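Local coordinates for protein glutathione S-transferase omega-like 2 (Saccharomyces cerevisiae, PDB 5LKB) that acts as a one-cysteine thiol transferase on beta-hydroxyethyl disulfide, reduces dehydroascorbate and reacts with glutathionyl-(hydro)quinones, at residues A[217-226]-A[238-249]; A[269-278]-A[318-326]. All blocks are in the same frame, centred on the assembly; numbering follows the deposited sequence.

Interaction 1: A[217-226]-A[238-249]; sequences DSINNGVYKT and EVNNVFEHLDKV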
loop_
_atom_site.group_PDB
_atom_site.type_symbol
_atom_site.label_atom_id
_atom_site.label_comp_id
_atom_site.label_asym_id
_atom_site.label_seq_id
_atom_site.Cartn_x
_atom_site.Cartn_y
_atom_site.Cartn_z
ATOM N N ASP A 217 -20.911 7.218 5.808
ATOM C CA ASP A 217 -20.051 8.355 6.033
ATOM C C ASP A 217 -18.625 7.922 6.294
ATOM O O ASP A 217 -17.693 8.635 5.913
ATOM C CB ASP A 217 -20.534 9.185 7.217
ATOM C CG ASP A 217 -21.733 10.077 6.850
ATOM O OD1 ASP A 217 -21.743 10.741 5.778
ATOM O OD2 ASP A 217 -22.685 10.082 7.666
ATOM N N SER A 218 -18.460 6.817 7.010
ATOM C CA SER A 218 -17.168 6.413 7.552
ATOM C C SER A 218 -16.435 5.365 6.718
ATOM O O SER A 218 -15.231 5.223 6.913
ATOM C CB SER A 218 -17.271 5.903 8.992
ATOM O OG SER A 218 -17.960 4.611 9.076
ATOM N N ILE A 219 -17.098 4.623 5.833
ATOM C CA ILE A 219 -16.484 3.506 5.116
ATOM C C ILE A 219 -16.720 3.691 3.630
ATOM O O ILE A 219 -15.782 3.853 2.849
ATOM C CB ILE A 219 -16.989 2.158 5.670
ATOM C CG1 ILE A 219 -16.542 2.007 7.140
ATOM C CG2 ILE A 219 -16.509 1.002 4.815
ATOM C CD1 ILE A 219 -17.109 0.920 7.942
ATOM N N ASN A 220 -17.992 3.642 3.205
ATOM C CA ASN A 220 -18.288 3.760 1.777
ATOM C C ASN A 220 -17.707 5.032 1.193
ATOM O O ASN A 220 -16.959 5.015 0.200
ATOM C CB ASN A 220 -19.798 3.713 1.479
ATOM C CG ASN A 220 -20.465 2.435 1.855
ATOM O OD1 ASN A 220 -19.915 1.309 1.767
ATOM N ND2 ASN A 220 -21.726 2.563 2.184
ATOM N N ASN A 221 -18.098 6.200 1.770
ATOM C CA ASN A 221 -17.519 7.480 1.415
ATOM C C ASN A 221 -16.260 7.787 2.227
ATOM O O ASN A 221 -15.468 8.620 1.796
ATOM C CB ASN A 221 -18.551 8.624 1.591
ATOM C CG ASN A 221 -18.210 9.811 0.763
ATOM O OD1 ASN A 221 -17.804 9.740 -0.411
ATOM N ND2 ASN A 221 -18.390 10.992 1.354
ATOM N N GLY A 222 -16.074 7.107 3.363
ATOM C CA GLY A 222 -14.891 7.380 4.173
ATOM C C GLY A 222 -13.597 7.113 3.423
ATOM O O GLY A 222 -12.660 7.899 3.504
ATOM N N VAL A 223 -13.565 6.021 2.642
ATOM C CA VAL A 223 -12.325 5.756 1.884
ATOM C C VAL A 223 -12.055 6.825 0.850
ATOM O O VAL A 223 -10.904 7.152 0.585
ATOM C CB VAL A 223 -12.298 4.366 1.250
ATOM C CG1 VAL A 223 -12.408 3.286 2.317
ATOM C CG2 VAL A 223 -13.412 4.169 0.176
ATOM N N TYR A 224 -13.105 7.464 0.269
ATOM C CA TYR A 224 -12.928 8.508 -0.728
ATOM C C TYR A 224 -12.517 9.838 -0.096
ATOM O O TYR A 224 -11.641 10.521 -0.619
ATOM C CB TYR A 224 -14.225 8.721 -1.498
ATOM C CG TYR A 224 -14.489 7.654 -2.537
ATOM C CD1 TYR A 224 -13.934 7.742 -3.780
ATOM C CD2 TYR A 224 -15.351 6.629 -2.288
ATOM C CE1 TYR A 224 -14.180 6.795 -4.770
ATOM C CE2 TYR A 224 -15.590 5.624 -3.261
ATOM C CZ TYR A 224 -15.038 5.757 -4.529
ATOM O OH TYR A 224 -15.284 4.820 -5.555
ATOM N N LYS A 225 -13.135 10.189 1.048
ATOM C CA LYS A 225 -12.669 11.376 1.786
ATOM C C LYS A 225 -11.200 11.235 2.212
ATOM O O LYS A 225 -10.463 12.232 2.243
ATOM C CB LYS A 225 -13.601 11.620 2.974
ATOM C CG LYS A 225 -15.044 12.014 2.569
ATOM C CD LYS A 225 -15.910 12.367 3.770
ATOM C CE LYS A 225 -16.224 11.154 4.566
ATOM N NZ LYS A 225 -17.182 11.441 5.677
ATOM N N THR A 226 -10.771 9.991 2.494
ATOM C CA THR A 226 -9.366 9.719 2.810
ATOM C C THR A 226 -8.491 9.838 1.566
ATOM O O THR A 226 -7.504 10.566 1.581
ATOM C CB THR A 226 -9.244 8.327 3.430
ATOM O OG1 THR A 226 -10.020 8.223 4.614
ATOM C CG2 THR A 226 -7.802 8.020 3.759
ATOM N N GLU A 238 -9.638 11.543 8.239
ATOM C CA GLU A 238 -10.530 10.593 7.572
ATOM C C GLU A 238 -10.041 9.155 7.670
ATOM O O GLU A 238 -10.848 8.247 7.844
ATOM C CB GLU A 238 -10.785 11.021 6.136
ATOM C CG GLU A 238 -11.436 12.380 6.008
ATOM C CD GLU A 238 -12.889 12.459 6.485
ATOM O OE1 GLU A 238 -13.482 11.401 6.787
ATOM O OE2 GLU A 238 -13.424 13.605 6.480
ATOM N N VAL A 239 -8.718 8.916 7.552
ATOM C CA VAL A 239 -8.241 7.541 7.659
ATOM C C VAL A 239 -8.444 6.991 9.051
ATOM O O VAL A 239 -8.763 5.810 9.224
ATOM C CB VAL A 239 -6.784 7.365 7.173
ATOM C CG1 VAL A 239 -5.731 7.886 8.179
ATOM C CG2 VAL A 239 -6.514 5.912 6.836
ATOM N N ASN A 240 -8.242 7.812 10.087
ATOM C CA ASN A 240 -8.495 7.308 11.430
ATOM C C ASN A 240 -9.969 6.947 11.575
ATOM O O ASN A 240 -10.306 5.962 12.224
ATOM C CB ASN A 240 -8.124 8.359 12.478
ATOM C CG ASN A 240 -6.636 8.320 12.853
ATOM O OD1 ASN A 240 -6.173 7.394 13.489
ATOM N ND2 ASN A 240 -5.942 9.313 12.474
ATOM N N ASN A 241 -10.828 7.754 10.966
ATOM C CA ASN A 241 -12.280 7.520 11.018
ATOM C C ASN A 241 -12.656 6.228 10.310
ATOM O O ASN A 241 -13.500 5.476 10.815
ATOM C CB ASN A 241 -13.005 8.742 10.478
ATOM C CG ASN A 241 -14.505 8.641 10.693
ATOM O OD1 ASN A 241 -14.976 8.554 11.852
ATOM N ND2 ASN A 241 -15.220 8.541 9.624
ATOM N N VAL A 242 -12.040 5.935 9.147
ATOM C CA VAL A 242 -12.313 4.681 8.458
ATOM C C VAL A 242 -12.028 3.518 9.375
ATOM O O VAL A 242 -12.823 2.595 9.529
ATOM C CB VAL A 242 -11.480 4.611 7.166
ATOM C CG1 VAL A 242 -11.454 3.182 6.630
ATOM C CG2 VAL A 242 -11.973 5.565 6.072
ATOM N N PHE A 243 -10.795 3.462 9.929
ATOM C CA PHE A 243 -10.430 2.299 10.721
ATOM C C PHE A 243 -11.231 2.212 12.017
ATOM O O PHE A 243 -11.554 1.111 12.452
ATOM C CB PHE A 243 -8.889 2.241 10.947
ATOM C CG PHE A 243 -8.164 1.752 9.704
ATOM C CD1 PHE A 243 -8.093 0.408 9.451
ATOM C CD2 PHE A 243 -7.691 2.648 8.763
ATOM C CE1 PHE A 243 -7.521 -0.082 8.260
ATOM C CE2 PHE A 243 -7.102 2.176 7.570
ATOM C CZ PHE A 243 -7.050 0.837 7.336
ATOM N N GLU A 244 -11.609 3.350 12.599
ATOM C CA GLU A 244 -12.433 3.322 13.808
ATOM C C GLU A 244 -13.773 2.651 13.521
ATOM O O GLU A 244 -14.270 1.853 14.332
ATOM C CB GLU A 244 -12.643 4.737 14.317
ATOM C CG GLU A 244 -13.619 4.896 15.464
ATOM C CD GLU A 244 -13.856 6.364 15.784
ATOM O OE1 GLU A 244 -13.017 7.206 15.406
ATOM O OE2 GLU A 244 -14.909 6.681 16.373
ATOM N N HIS A 245 -14.300 2.887 12.329
ATOM C CA HIS A 245 -15.575 2.304 11.957
ATOM C C HIS A 245 -15.461 0.899 11.427
ATOM O O HIS A 245 -16.402 0.101 11.598
ATOM C CB HIS A 245 -16.354 3.251 11.071
ATOM C CG HIS A 245 -16.845 4.418 11.845
ATOM N ND1 HIS A 245 -16.051 5.523 12.072
ATOM C CD2 HIS A 245 -18.022 4.629 12.501
ATOM C CE1 HIS A 245 -16.738 6.390 12.807
ATOM N NE2 HIS A 245 -17.941 5.880 13.063
ATOM N N LEU A 246 -14.348 0.538 10.799
ATOM C CA LEU A 246 -14.151 -0.880 10.528
ATOM C C LEU A 246 -14.072 -1.678 11.827
ATOM O O LEU A 246 -14.545 -2.814 11.902
ATOM C CB LEU A 246 -12.883 -1.109 9.692
ATOM C CG LEU A 246 -12.842 -0.642 8.234
ATOM C CD1 LEU A 246 -11.436 -0.752 7.652
ATOM C CD2 LEU A 246 -13.825 -1.405 7.397
ATOM N N ASP A 247 -13.448 -1.104 12.857
ATOM C CA ASP A 247 -13.440 -1.740 14.164
ATOM C C ASP A 247 -14.862 -1.981 14.663
ATOM O O ASP A 247 -15.135 -3.048 15.213
ATOM C CB ASP A 247 -12.673 -0.888 15.165
ATOM C CG ASP A 247 -11.182 -0.851 14.869
ATOM O OD1 ASP A 247 -10.686 -1.730 14.126
ATOM O OD2 ASP A 247 -10.544 0.028 15.481
ATOM N N LYS A 248 -15.759 -1.026 14.415
ATOM C CA LYS A 248 -17.173 -1.171 14.818
ATOM C C LYS A 248 -17.844 -2.330 14.087
ATOM O O LYS A 248 -18.530 -3.160 14.718
ATOM C CB LYS A 248 -17.933 0.139 14.615
ATOM C CG LYS A 248 -17.482 1.204 15.591
ATOM C CD LYS A 248 -18.291 2.482 15.504
ATOM C CE LYS A 248 -17.592 3.621 16.231
ATOM N NZ LYS A 248 -18.561 4.800 16.253
ATOM N N VAL A 249 -17.626 -2.423 12.766
ATOM C CA VAL A 249 -18.182 -3.520 11.977
ATOM C C VAL A 249 -17.635 -4.854 12.446
ATOM O O VAL A 249 -18.364 -5.838 12.569
ATOM C CB VAL A 249 -17.915 -3.297 10.478
ATOM C CG1 VAL A 249 -18.401 -4.528 9.646
ATOM C CG2 VAL A 249 -18.533 -2.047 10.010
HETATM O O HOH W 1 -16.092 13.717 6.925
#
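V242 of helix 232-264 fits as a knob into a hole made by S218, in the end region of helix 205-220, and by G222, V223 and T226 of helix 222-227, all within the all-helical C-terminal domain of the glutathione transferase fold. Helix 222-226 and helix 238-249 run nearly antiparallel, at 158°, and their axes approach to 8.5 Å. The absence of a side chain at G222 is consistent with this closeness: V242 CG2 lies 3.5 Å from G222 C, and a CB on this residue would press on that methyl and collide with S218 O. The S218 carbonyl is buried without a conventional partner; what it meets is a CA-H...O contact from V242, CA to O 3.3 Å.

One turn along, the CB of S218 sits over a face of the H245 imidazole, 3.5 Å from the ring centroid and 26° off the normal, a CH-pi contact. The ring's rotation is fixed by H245 ND1, which donates in the ring plane to N241 O at 2.8 Å, while S218 OG is engaged with W214 O. At the other end, T226 slides past E238 in the opposite direction and crosses V239 at a slant, its CG2 packing on the CB of V239; its OG1 turns back to donate to G222 O at 2.9 Å. K225 lies across E238, its chain bent at chi3 (-71°) so that NZ swings back to donate to D217 O. NZ makes only a long salt bridge to E238 OE1, 3.9 Å, and a water that accepts from NZ and donates to E238 OE2 bridges the two side chains.

The apolar flank continues with the tip of I219, whose CD1 is 3.9 Å from V249 CG2 and also meets L246 CD2. Helix 285-304 packs against this flank through T293, F297 and L290, while V239 touches L361 of the second subunit.

Interaction 2: A[269-278]-A[318-326]; sequences RQKILGEFFT and FIHLWVRNL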
loop_
_atom_site.group_PDB
_atom_site.type_symbol
_atom_site.label_atom_id
_atom_site.label_comp_id
_atom_site.label_asym_id
_atom_site.label_seq_id
_atom_site.Cartn_x
_atom_site.Cartn_y
_atom_site.Cartn_z
ATOM N N ARG A 269 -19.728 -25.158 9.974
ATOM C CA ARG A 269 -19.392 -23.922 9.272
ATOM C C ARG A 269 -20.493 -23.510 8.302
ATOM O O ARG A 269 -20.814 -22.322 8.189
ATOM C CB ARG A 269 -18.036 -24.052 8.587
ATOM C CG ARG A 269 -16.858 -23.601 9.490
ATOM C CD ARG A 269 -16.650 -22.065 9.454
ATOM N NE ARG A 269 -16.405 -21.616 8.076
ATOM C CZ ARG A 269 -15.205 -21.314 7.562
ATOM N NH1 ARG A 269 -14.110 -21.390 8.304
ATOM N NH2 ARG A 269 -15.082 -20.934 6.292
ATOM N N GLN A 270 -21.132 -24.469 7.626
ATOM C CA GLN A 270 -22.153 -24.075 6.666
ATOM C C GLN A 270 -23.386 -23.468 7.345
ATOM O O GLN A 270 -23.928 -22.465 6.862
ATOM C CB GLN A 270 -22.438 -25.208 5.668
ATOM N N LYS A 271 -23.814 -23.988 8.501
ATOM C CA LYS A 271 -24.958 -23.371 9.173
ATOM C C LYS A 271 -24.600 -22.021 9.776
ATOM O O LYS A 271 -25.436 -21.113 9.828
ATOM C CB LYS A 271 -25.529 -24.278 10.273
ATOM N N ILE A 272 -23.374 -21.866 10.251
ATOM C CA ILE A 272 -22.963 -20.562 10.763
ATOM C C ILE A 272 -23.001 -19.526 9.654
ATOM O O ILE A 272 -23.580 -18.446 9.806
ATOM C CB ILE A 272 -21.571 -20.668 11.396
ATOM C CG1 ILE A 272 -21.691 -21.446 12.710
ATOM C CG2 ILE A 272 -20.921 -19.294 11.522
ATOM C CD1 ILE A 272 -20.369 -21.829 13.305
ATOM N N LEU A 273 -22.363 -19.833 8.533
ATOM C CA LEU A 273 -22.257 -18.855 7.462
ATOM C C LEU A 273 -23.620 -18.508 6.864
ATOM O O LEU A 273 -23.826 -17.373 6.409
ATOM C CB LEU A 273 -21.275 -19.363 6.385
ATOM C CG LEU A 273 -19.778 -19.445 6.719
ATOM C CD1 LEU A 273 -18.999 -20.055 5.507
ATOM C CD2 LEU A 273 -19.342 -18.076 7.072
ATOM N N GLY A 274 -24.569 -19.456 6.891
ATOM C CA GLY A 274 -25.911 -19.199 6.397
ATOM C C GLY A 274 -26.651 -18.121 7.150
ATOM O O GLY A 274 -27.685 -17.648 6.658
ATOM N N GLU A 275 -26.163 -17.716 8.327
ATOM C CA GLU A 275 -26.757 -16.642 9.092
ATOM C C GLU A 275 -25.767 -15.538 9.427
ATOM O O GLU A 275 -26.076 -14.668 10.247
ATOM C CB GLU A 275 -27.387 -17.221 10.366
ATOM C CG GLU A 275 -28.684 -18.022 10.029
ATOM C CD GLU A 275 -29.029 -19.084 11.087
ATOM O OE1 GLU A 275 -29.418 -20.234 10.711
ATOM O OE2 GLU A 275 -28.889 -18.766 12.280
ATOM N N PHE A 276 -24.594 -15.536 8.793
ATOM C CA PHE A 276 -23.494 -14.634 9.209
ATOM C C PHE A 276 -23.542 -13.348 8.379
ATOM O O PHE A 276 -22.902 -13.248 7.339
ATOM C CB PHE A 276 -22.162 -15.360 9.095
ATOM C CG PHE A 276 -20.995 -14.572 9.607
ATOM C CD1 PHE A 276 -21.003 -13.980 10.871
ATOM C CD2 PHE A 276 -19.854 -14.457 8.830
ATOM C CE1 PHE A 276 -19.894 -13.232 11.330
ATOM C CE2 PHE A 276 -18.751 -13.755 9.295
ATOM C CZ PHE A 276 -18.753 -13.153 10.543
ATOM N N PHE A 277 -24.333 -12.359 8.829
ATOM C CA PHE A 277 -24.603 -11.117 8.112
ATOM C C PHE A 277 -24.570 -9.930 9.068
ATOM O O PHE A 277 -24.594 -10.078 10.287
ATOM C CB PHE A 277 -25.974 -11.160 7.378
ATOM C CG PHE A 277 -26.108 -12.321 6.445
ATOM C CD1 PHE A 277 -25.523 -12.264 5.192
ATOM C CD2 PHE A 277 -26.786 -13.477 6.815
ATOM C CE1 PHE A 277 -25.624 -13.310 4.321
ATOM C CE2 PHE A 277 -26.881 -14.519 5.938
ATOM C CZ PHE A 277 -26.283 -14.438 4.675
ATOM N N THR A 278 -24.444 -8.740 8.491
ATOM C CA THR A 278 -24.245 -7.532 9.299
ATOM C C THR A 278 -25.475 -7.190 10.135
ATOM O O THR A 278 -25.343 -6.768 11.291
ATOM C CB THR A 278 -23.858 -6.314 8.454
ATOM O OG1 THR A 278 -24.767 -6.126 7.355
ATOM C CG2 THR A 278 -22.394 -6.470 7.925
ATOM N N PHE A 318 -13.133 -11.168 11.096
ATOM C CA PHE A 318 -14.553 -11.407 10.901
ATOM C C PHE A 318 -15.078 -10.737 9.637
ATOM O O PHE A 318 -15.862 -11.344 8.892
ATOM C CB PHE A 318 -15.341 -11.092 12.189
ATOM C CG PHE A 318 -15.033 -12.087 13.260
ATOM C CD1 PHE A 318 -15.571 -13.369 13.187
ATOM C CD2 PHE A 318 -14.139 -11.791 14.279
ATOM C CE1 PHE A 318 -15.256 -14.312 14.111
ATOM C CE2 PHE A 318 -13.822 -12.756 15.218
ATOM C CZ PHE A 318 -14.393 -14.018 15.131
ATOM N N ILE A 319 -14.687 -9.483 9.367
ATOM C CA ILE A 319 -15.012 -8.906 8.058
ATOM C C ILE A 319 -14.456 -9.781 6.932
ATOM O O ILE A 319 -15.117 -9.977 5.898
ATOM C CB ILE A 319 -14.512 -7.457 7.953
ATOM C CG1 ILE A 319 -15.164 -6.519 8.986
ATOM C CG2 ILE A 319 -14.722 -6.935 6.553
ATOM C CD1 ILE A 319 -14.580 -5.108 9.043
ATOM N N HIS A 320 -13.227 -10.286 7.091
ATOM C CA HIS A 320 -12.629 -11.088 6.047
ATOM C C HIS A 320 -13.429 -12.385 5.790
ATOM O O HIS A 320 -13.576 -12.819 4.641
ATOM C CB HIS A 320 -11.162 -11.386 6.417
ATOM C CG HIS A 320 -10.359 -12.020 5.312
ATOM N ND1 HIS A 320 -9.397 -12.957 5.571
ATOM C CD2 HIS A 320 -10.344 -11.833 3.969
ATOM C CE1 HIS A 320 -8.811 -13.315 4.453
ATOM N NE2 HIS A 320 -9.370 -12.666 3.454
ATOM N N LEU A 321 -13.910 -13.035 6.853
ATOM C CA LEU A 321 -14.735 -14.222 6.677
ATOM C C LEU A 321 -16.061 -13.880 6.001
ATOM O O LEU A 321 -16.455 -14.533 5.018
ATOM C CB LEU A 321 -14.956 -14.831 8.042
ATOM C CG LEU A 321 -15.889 -16.043 8.053
ATOM C CD1 LEU A 321 -15.314 -17.169 7.322
ATOM C CD2 LEU A 321 -16.144 -16.403 9.530
ATOM N N TRP A 322 -16.682 -12.775 6.442
ATOM C CA TRP A 322 -17.947 -12.336 5.890
ATOM C C TRP A 322 -17.836 -12.000 4.396
ATOM O O TRP A 322 -18.712 -12.362 3.603
ATOM C CB TRP A 322 -18.425 -11.161 6.747
ATOM C CG TRP A 322 -19.529 -10.330 6.163
ATOM C CD1 TRP A 322 -20.886 -10.516 6.322
ATOM C CD2 TRP A 322 -19.391 -9.178 5.336
ATOM N NE1 TRP A 322 -21.552 -9.559 5.637
ATOM C CE2 TRP A 322 -20.669 -8.717 5.023
ATOM C CE3 TRP A 322 -18.282 -8.492 4.809
ATOM C CZ2 TRP A 322 -20.887 -7.594 4.224
ATOM C CZ3 TRP A 322 -18.475 -7.398 4.044
ATOM C CH2 TRP A 322 -19.767 -6.954 3.729
ATOM N N VAL A 323 -16.768 -11.297 3.972
ATOM C CA VAL A 323 -16.719 -10.855 2.590
ATOM C C VAL A 323 -16.367 -12.029 1.683
ATOM O O VAL A 323 -16.829 -12.088 0.538
ATOM C CB VAL A 323 -15.759 -9.643 2.435
ATOM C CG1 VAL A 323 -14.270 -10.072 2.442
ATOM C CG2 VAL A 323 -15.992 -8.940 1.135
ATOM N N ARG A 324 -15.527 -12.950 2.173
ATOM C CA ARG A 324 -15.212 -14.141 1.403
ATOM C C ARG A 324 -16.436 -15.033 1.260
ATOM O O ARG A 324 -16.646 -15.598 0.179
ATOM C CB ARG A 324 -14.061 -14.931 2.045
ATOM C CG ARG A 324 -12.740 -14.234 1.790
ATOM C CD ARG A 324 -11.615 -15.021 2.436
ATOM N NE ARG A 324 -11.729 -15.078 3.886
ATOM C CZ ARG A 324 -11.063 -15.954 4.637
ATOM N NH1 ARG A 324 -10.282 -16.841 4.068
ATOM N NH2 ARG A 324 -11.213 -15.943 5.960
ATOM N N ASN A 325 -17.265 -15.131 2.308
ATOM C CA ASN A 325 -18.495 -15.920 2.184
ATOM C C ASN A 325 -19.386 -15.340 1.086
ATOM O O ASN A 325 -19.922 -16.076 0.243
ATOM C CB ASN A 325 -19.258 -15.961 3.514
ATOM C CG ASN A 325 -20.555 -16.774 3.420
ATOM O OD1 ASN A 325 -20.540 -17.893 2.930
ATOM N ND2 ASN A 325 -21.629 -16.213 3.900
ATOM N N LEU A 326 -19.545 -14.006 1.058
ATOM C CA LEU A 326 -20.375 -13.376 0.028
ATOM C C LEU A 326 -19.779 -13.583 -1.353
ATOM O O LEU A 326 -20.477 -13.971 -2.301
ATOM C CB LEU A 326 -20.609 -11.905 0.337
ATOM C CG LEU A 326 -21.377 -11.608 1.606
ATOM C CD1 LEU A 326 -21.439 -10.142 1.860
ATOM C CD2 LEU A 326 -22.803 -12.188 1.556
HETATM O O HOH W 2 -24.318 -17.511 3.770
HETATM O O HOH W 3 -21.231 -13.651 5.128
#
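The axes of helices 269-273 and 318-326 stand at 93° and 12.1 Å apart, and L273 and F276, the ends of a type I turn, face N325 and W322. This turn and the residues after it lead into helix 285-304 of the glutathione transferase C-terminal domain.

With F276 CG anti to the backbone N (chi1 -175°), its ring reaches helix 318-326 with CE2 and CZ, crossing the W322 side chain at about a right angle; CE2 lies 3.7 Å from L321 CD2 and 3.7 Å from W322 CB, while F318 O sits at the ring's edge. With an alanine here, L321 CD2, W322 CB and F318 CD1 would probably be left facing a gap. L273 CD2 adds to the apolar patch against L321 CG, and L321 CD1 lies over the rim of one face of the R269 guanidinium.

L326 CD1 lies over one face of the indole, near its rim, and T278 CG2 touches NE1, which donates a hydrogen bond to D287 OD1, also the partner of T278 OG1. N325 OD1 is taken by N329. N325 ND2 donates to two waters, one donating to L273 O, the other, 2.9 Å from ND2, to F276 O at 2.8 Å.

In the fold
Interaction 1 and interaction 2 have centres 21 Å apart, yet they touch: I319 CD1 lies 3.7 Å from L246 O, and I319 CG1 lies 3.9 Å from V249 CG1. E250, just beyond 238-249, adds a polar tie by accepting from the backbone N of F318 and of I319. Both contacts also lean on helix 285-304, where L290 touches both V249 and W322. Their relation to catalysis differs. At interaction 1 the side chain of K225 is about 7 Å from that of glutathione-binding R15, and the V223 side chain is about 11 Å from that of the nucleophile C46; interaction 2 lies away from these sites.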